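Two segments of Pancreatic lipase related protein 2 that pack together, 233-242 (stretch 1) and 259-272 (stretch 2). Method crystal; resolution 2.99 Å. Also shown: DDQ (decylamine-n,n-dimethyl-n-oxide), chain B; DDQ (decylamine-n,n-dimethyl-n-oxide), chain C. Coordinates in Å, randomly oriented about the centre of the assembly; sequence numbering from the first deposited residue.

Stretch 1, residues 233-242: GKQMPGCKRS
Stretch 2, residues 259-272: DYLACNHLKSFEYY

Stretch 2 is helical from Asp 259 to Tyr 272, part of a longer helix, and it is kinked: the backbone N atoms of Asn 264, His 265 and Phe 269 lack bonds to the preceding turn. Stretch 1 has no regular helix or strand and runs along this helix in the opposite sense, so that Met 236 pairs with Asn 264 (CA to CA 5.7 Å), Cys 239 with Cys 263 (5.9 Å), Lys 240 with Tyr 260 (6.6 Å) and Ser 242 with Leu 261 (5.2 Å). Its one defined bend is a type II beta turn from Met 236 to Cys 239, with Pro 237 at phi/psi -62/141 and Gly 238 at 103/-17, closed by a weak bond from Cys 239 N to Met 236 O (3.4 Å). Glycine suits the turn's third position on two counts: a CB there would jam against the preceding carbonyl O and would lie 3.2 Å from Lys 267 NZ. Beyond the turn the chain extends through Cys 239 (-107/148) and Lys 240 (-95/138).

The covalent anchor is a disulfide, Cys 239 SG to Cys 263 SG at 2.1 Å, with chi3 -78°, near the ±90° that disulfides prefer. Both CA-to-CB bonds point toward the partner stretch; Cys 239 adopts m and Cys 263 t.

Close to this bridge, Asn 264 (chi1 m, chi2 -70°) brings its amide to the loop. Met 236 N donates to Asn 264 OD1 at 3.0 Å and 171°, a nearly linear bond that pairs a loop backbone NH with a side-chain carbonyl. Asn 264 OD1 also lies 3.6 Å from Cys 239 CB, so the acceptor also packs against the cysteine side chain.

Met 236 (m, m, chi3 99°) starts toward the helix, packs CG against Lys 267 CB at 3.7 Å, and sets SD at the edge of the Tyr 271 ring, 5.0 Å from its centroid and 3.7 Å from Tyr 271 CE2. Lys 267 (m, m, t, chi4 -97°) runs on the helix-facing side of the turn: its CE, partially positive beside the ammonium, lies 3.2 Å from Pro 237 O, and its NZ 3.8 Å from Cys 239 SG.

At the other end, one face of the Tyr 260 ring (chi1 t, chi2 68°) lies against the chain B detergent, whose C6 is 3.8 Å from Tyr 260 CG. Lys 240 CB approaches Tyr 260 CE1 obliquely at 3.5 Å. Leu 261 (m, t) finishes the contact, its CD2 3.8 Å from Ser 242 CB and its CD1 3.8 Å from detergent C1. In all, 629 Å² is buried, summed over both sides.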

# COMPACT_ATOMS: atom_id res chain seq x y z
N GLY A 233 2.39 4.47 7.79
CA GLY A 233 2.21 5.33 6.64
C GLY A 233 2.99 6.62 6.52
O GLY A 233 2.78 7.36 5.58
N LYS A 234 3.91 6.89 7.43
CA LYS A 234 4.70 8.12 7.34
C LYS A 234 6.18 7.85 6.98
O LYS A 234 6.76 8.63 6.24
CB LYS A 234 4.53 8.96 8.62
CG LYS A 234 3.06 9.22 8.94
CD LYS A 234 2.72 10.54 9.66
CE LYS A 234 2.27 10.34 11.10
NZ LYS A 234 3.47 10.43 12.07
N GLN A 235 6.76 6.77 7.46
CA GLN A 235 8.15 6.49 7.19
C GLN A 235 8.25 5.03 6.89
O GLN A 235 7.96 4.21 7.68
CB GLN A 235 9.03 6.90 8.37
CG GLN A 235 9.09 8.50 8.64
CD GLN A 235 9.56 8.93 10.11
OE1 GLN A 235 9.88 8.08 10.96
NE2 GLN A 235 9.60 10.25 10.36
N MET A 236 8.57 4.72 5.66
CA MET A 236 8.55 3.36 5.20
C MET A 236 9.97 2.86 5.41
O MET A 236 10.89 3.60 5.15
CB MET A 236 8.21 3.27 3.69
CG MET A 236 6.84 3.71 3.28
SD MET A 236 5.56 2.98 4.26
CE MET A 236 5.17 4.28 5.44
N PRO A 237 10.12 1.62 5.85
CA PRO A 237 11.39 0.92 5.89
C PRO A 237 11.97 0.77 4.54
O PRO A 237 11.21 0.47 3.59
CB PRO A 237 10.99 -0.45 6.41
CG PRO A 237 9.87 -0.13 7.26
CD PRO A 237 9.06 0.76 6.40
N GLY A 238 13.29 0.93 4.47
CA GLY A 238 14.06 0.82 3.25
C GLY A 238 14.41 2.21 2.75
O GLY A 238 15.26 2.38 1.89
N CYS A 239 13.71 3.20 3.27
CA CYS A 239 13.87 4.57 2.84
C CYS A 239 14.59 5.31 3.94
O CYS A 239 14.41 4.97 5.11
CB CYS A 239 12.50 5.24 2.65
SG CYS A 239 11.49 4.49 1.39
N LYS A 240 15.40 6.29 3.54
CA LYS A 240 15.83 7.39 4.42
C LYS A 240 14.86 8.56 4.17
O LYS A 240 14.51 8.81 3.03
CB LYS A 240 17.23 7.77 4.04
CG LYS A 240 18.20 6.58 3.86
CD LYS A 240 19.72 7.01 4.00
CE LYS A 240 20.04 8.03 5.19
NZ LYS A 240 20.86 9.24 4.81
N ARG A 241 14.42 9.26 5.18
CA ARG A 241 13.32 10.22 4.97
C ARG A 241 13.52 11.49 4.00
O ARG A 241 14.25 11.42 3.03
CB ARG A 241 12.81 10.65 6.35
CG ARG A 241 12.72 9.51 7.28
CD ARG A 241 13.13 9.88 8.56
NE ARG A 241 13.18 8.72 9.38
CZ ARG A 241 13.40 8.77 10.67
NH1 ARG A 241 13.61 9.96 11.26
NH2 ARG A 241 13.43 7.65 11.39
N SER A 242 12.84 12.62 4.25
CA SER A 242 12.96 13.87 3.45
C SER A 242 13.39 15.04 4.34
O SER A 242 12.54 15.77 4.86
CB SER A 242 11.62 14.22 2.77
OG SER A 242 10.99 15.36 3.36
N ASP A 259 15.46 10.06 -5.59
CA ASP A 259 15.27 8.84 -4.82
C ASP A 259 15.04 9.22 -3.36
O ASP A 259 14.05 8.87 -2.75
CB ASP A 259 16.49 7.90 -4.95
CG ASP A 259 16.71 7.38 -6.39
OD1 ASP A 259 16.19 8.00 -7.37
OD2 ASP A 259 17.42 6.37 -6.62
N TYR A 260 15.96 10.00 -2.83
CA TYR A 260 15.88 10.43 -1.45
C TYR A 260 14.52 10.96 -1.10
O TYR A 260 13.88 10.44 -0.24
CB TYR A 260 16.94 11.48 -1.12
CG TYR A 260 16.94 11.76 0.38
CD1 TYR A 260 17.36 10.79 1.28
CD2 TYR A 260 16.46 12.96 0.89
CE1 TYR A 260 17.35 11.02 2.67
CE2 TYR A 260 16.44 13.22 2.28
CZ TYR A 260 16.90 12.24 3.16
OH TYR A 260 16.88 12.39 4.54
N LEU A 261 14.11 12.00 -1.82
CA LEU A 261 12.85 12.71 -1.58
C LEU A 261 11.58 12.01 -2.11
O LEU A 261 10.53 12.42 -1.69
CB LEU A 261 12.88 14.13 -2.20
CG LEU A 261 13.90 15.10 -1.66
CD1 LEU A 261 13.78 16.39 -2.39
CD2 LEU A 261 13.71 15.33 -0.17
N ALA A 262 11.62 10.99 -2.96
CA ALA A 262 10.38 10.28 -3.40
C ALA A 262 10.21 8.80 -2.93
O ALA A 262 9.22 8.13 -3.26
CB ALA A 262 10.29 10.28 -4.92
N CYS A 263 11.18 8.26 -2.22
CA CYS A 263 11.18 6.84 -1.94
C CYS A 263 9.89 6.34 -1.18
O CYS A 263 9.26 5.34 -1.61
CB CYS A 263 12.44 6.52 -1.19
SG CYS A 263 12.48 4.94 -0.37
N ASN A 264 9.51 7.01 -0.09
CA ASN A 264 8.30 6.69 0.62
C ASN A 264 7.07 6.83 -0.26
O ASN A 264 6.19 5.97 -0.26
CB ASN A 264 8.08 7.65 1.76
CG ASN A 264 9.18 7.62 2.79
OD1 ASN A 264 9.35 6.68 3.53
ND2 ASN A 264 9.93 8.69 2.85
N HIS A 265 6.96 7.94 -0.98
CA HIS A 265 5.80 8.16 -1.92
C HIS A 265 5.61 6.97 -2.88
O HIS A 265 4.50 6.58 -3.24
CB HIS A 265 6.07 9.44 -2.72
CG HIS A 265 4.90 10.03 -3.42
ND1 HIS A 265 3.68 10.22 -2.81
CD2 HIS A 265 4.80 10.57 -4.65
CE1 HIS A 265 2.86 10.80 -3.67
NE2 HIS A 265 3.52 11.04 -4.79
N LEU A 266 6.74 6.40 -3.27
CA LEU A 266 6.77 5.33 -4.21
C LEU A 266 6.53 3.99 -3.56
O LEU A 266 6.19 3.05 -4.23
CB LEU A 266 8.11 5.32 -4.96
CG LEU A 266 8.42 6.58 -5.77
CD1 LEU A 266 9.59 6.33 -6.63
CD2 LEU A 266 7.36 7.13 -6.66
N LYS A 267 6.71 3.84 -2.27
CA LYS A 267 6.53 2.51 -1.72
C LYS A 267 5.05 2.05 -1.89
O LYS A 267 4.75 0.89 -1.94
CB LYS A 267 6.98 2.46 -0.25
CG LYS A 267 8.55 2.39 0.01
CD LYS A 267 9.18 1.01 -0.31
CE LYS A 267 10.53 0.77 0.46
NZ LYS A 267 11.72 1.08 -0.34
N SER A 268 4.14 3.00 -2.01
CA SER A 268 2.77 2.70 -2.25
C SER A 268 2.57 1.79 -3.45
O SER A 268 1.86 0.80 -3.36
CB SER A 268 2.02 4.01 -2.44
OG SER A 268 2.42 4.68 -3.62
N PHE A 269 3.18 2.12 -4.58
CA PHE A 269 3.04 1.23 -5.75
C PHE A 269 3.98 0.01 -5.76
O PHE A 269 3.88 -0.87 -6.59
CB PHE A 269 3.13 1.97 -7.11
CG PHE A 269 4.50 2.40 -7.51
CD1 PHE A 269 5.45 1.48 -7.89
CD2 PHE A 269 4.83 3.76 -7.56
CE1 PHE A 269 6.71 1.90 -8.31
CE2 PHE A 269 6.07 4.16 -7.98
CZ PHE A 269 7.01 3.23 -8.36
N GLU A 270 4.89 0.01 -4.83
CA GLU A 270 5.79 -1.07 -4.67
C GLU A 270 5.02 -2.10 -3.94
O GLU A 270 4.85 -3.20 -4.41
CB GLU A 270 6.95 -0.60 -3.84
CG GLU A 270 7.78 0.46 -4.52
CD GLU A 270 8.78 -0.23 -5.31
OE1 GLU A 270 8.35 -0.92 -6.25
OE2 GLU A 270 9.94 -0.20 -4.94
N TYR A 271 4.51 -1.74 -2.77
CA TYR A 271 3.81 -2.69 -1.98
C TYR A 271 2.67 -3.27 -2.82
O TYR A 271 2.46 -4.49 -2.88
CB TYR A 271 3.25 -2.05 -0.73
CG TYR A 271 4.24 -1.43 0.21
CD1 TYR A 271 5.55 -1.84 0.29
CD2 TYR A 271 3.85 -0.42 1.07
CE1 TYR A 271 6.44 -1.23 1.17
CE2 TYR A 271 4.73 0.19 1.96
CZ TYR A 271 6.03 -0.22 2.00
OH TYR A 271 6.91 0.38 2.89
N TYR A 272 1.93 -2.41 -3.51
CA TYR A 272 0.80 -2.91 -4.24
C TYR A 272 1.28 -3.91 -5.26
O TYR A 272 0.85 -5.04 -5.28
CB TYR A 272 0.05 -1.78 -4.93
CG TYR A 272 -1.23 -2.27 -5.61
CD1 TYR A 272 -1.19 -2.83 -6.88
CD2 TYR A 272 -2.45 -2.12 -5.01
CE1 TYR A 272 -2.32 -3.23 -7.51
CE2 TYR A 272 -3.60 -2.53 -5.63
CZ TYR A 272 -3.54 -3.09 -6.88
OH TYR A 272 -4.66 -3.52 -7.52
N1 DDQ B . 17.24 19.22 -2.53
O1 DDQ B . 18.45 19.52 -2.24
CM1 DDQ B . 16.26 19.68 -1.48
CM2 DDQ B . 16.88 19.78 -3.92
C1 DDQ B . 17.34 17.72 -2.42
C2 DDQ B . 17.83 17.30 -1.02
C3 DDQ B . 19.18 16.62 -1.09
C4 DDQ B . 19.23 15.34 -0.25
C5 DDQ B . 20.08 14.31 -0.94
C6 DDQ B . 20.45 13.23 0.05
C7 DDQ B . 20.96 12.01 -0.70
C8 DDQ B . 21.27 10.85 0.25
C9 DDQ B . 22.76 10.76 0.60
C10 DDQ B . 23.26 11.70 1.73
N1 DDQ C . 9.72 8.12 -11.37
O1 DDQ C . 8.89 7.22 -11.60
CM1 DDQ C . 11.07 7.48 -11.14
CM2 DDQ C . 9.83 9.07 -12.52
C1 DDQ C . 9.18 8.75 -10.12
C2 DDQ C . 8.21 9.92 -10.30
C3 DDQ C . 8.79 11.14 -9.58
C4 DDQ C . 8.20 11.38 -8.20
C5 DDQ C . 7.59 12.77 -8.11
C6 DDQ C . 7.03 12.90 -6.72
C7 DDQ C . 6.28 14.18 -6.53
C8 DDQ C . 4.83 13.94 -6.17
C9 DDQ C . 4.06 15.27 -6.24
C10 DDQ C . 2.95 15.40 -5.22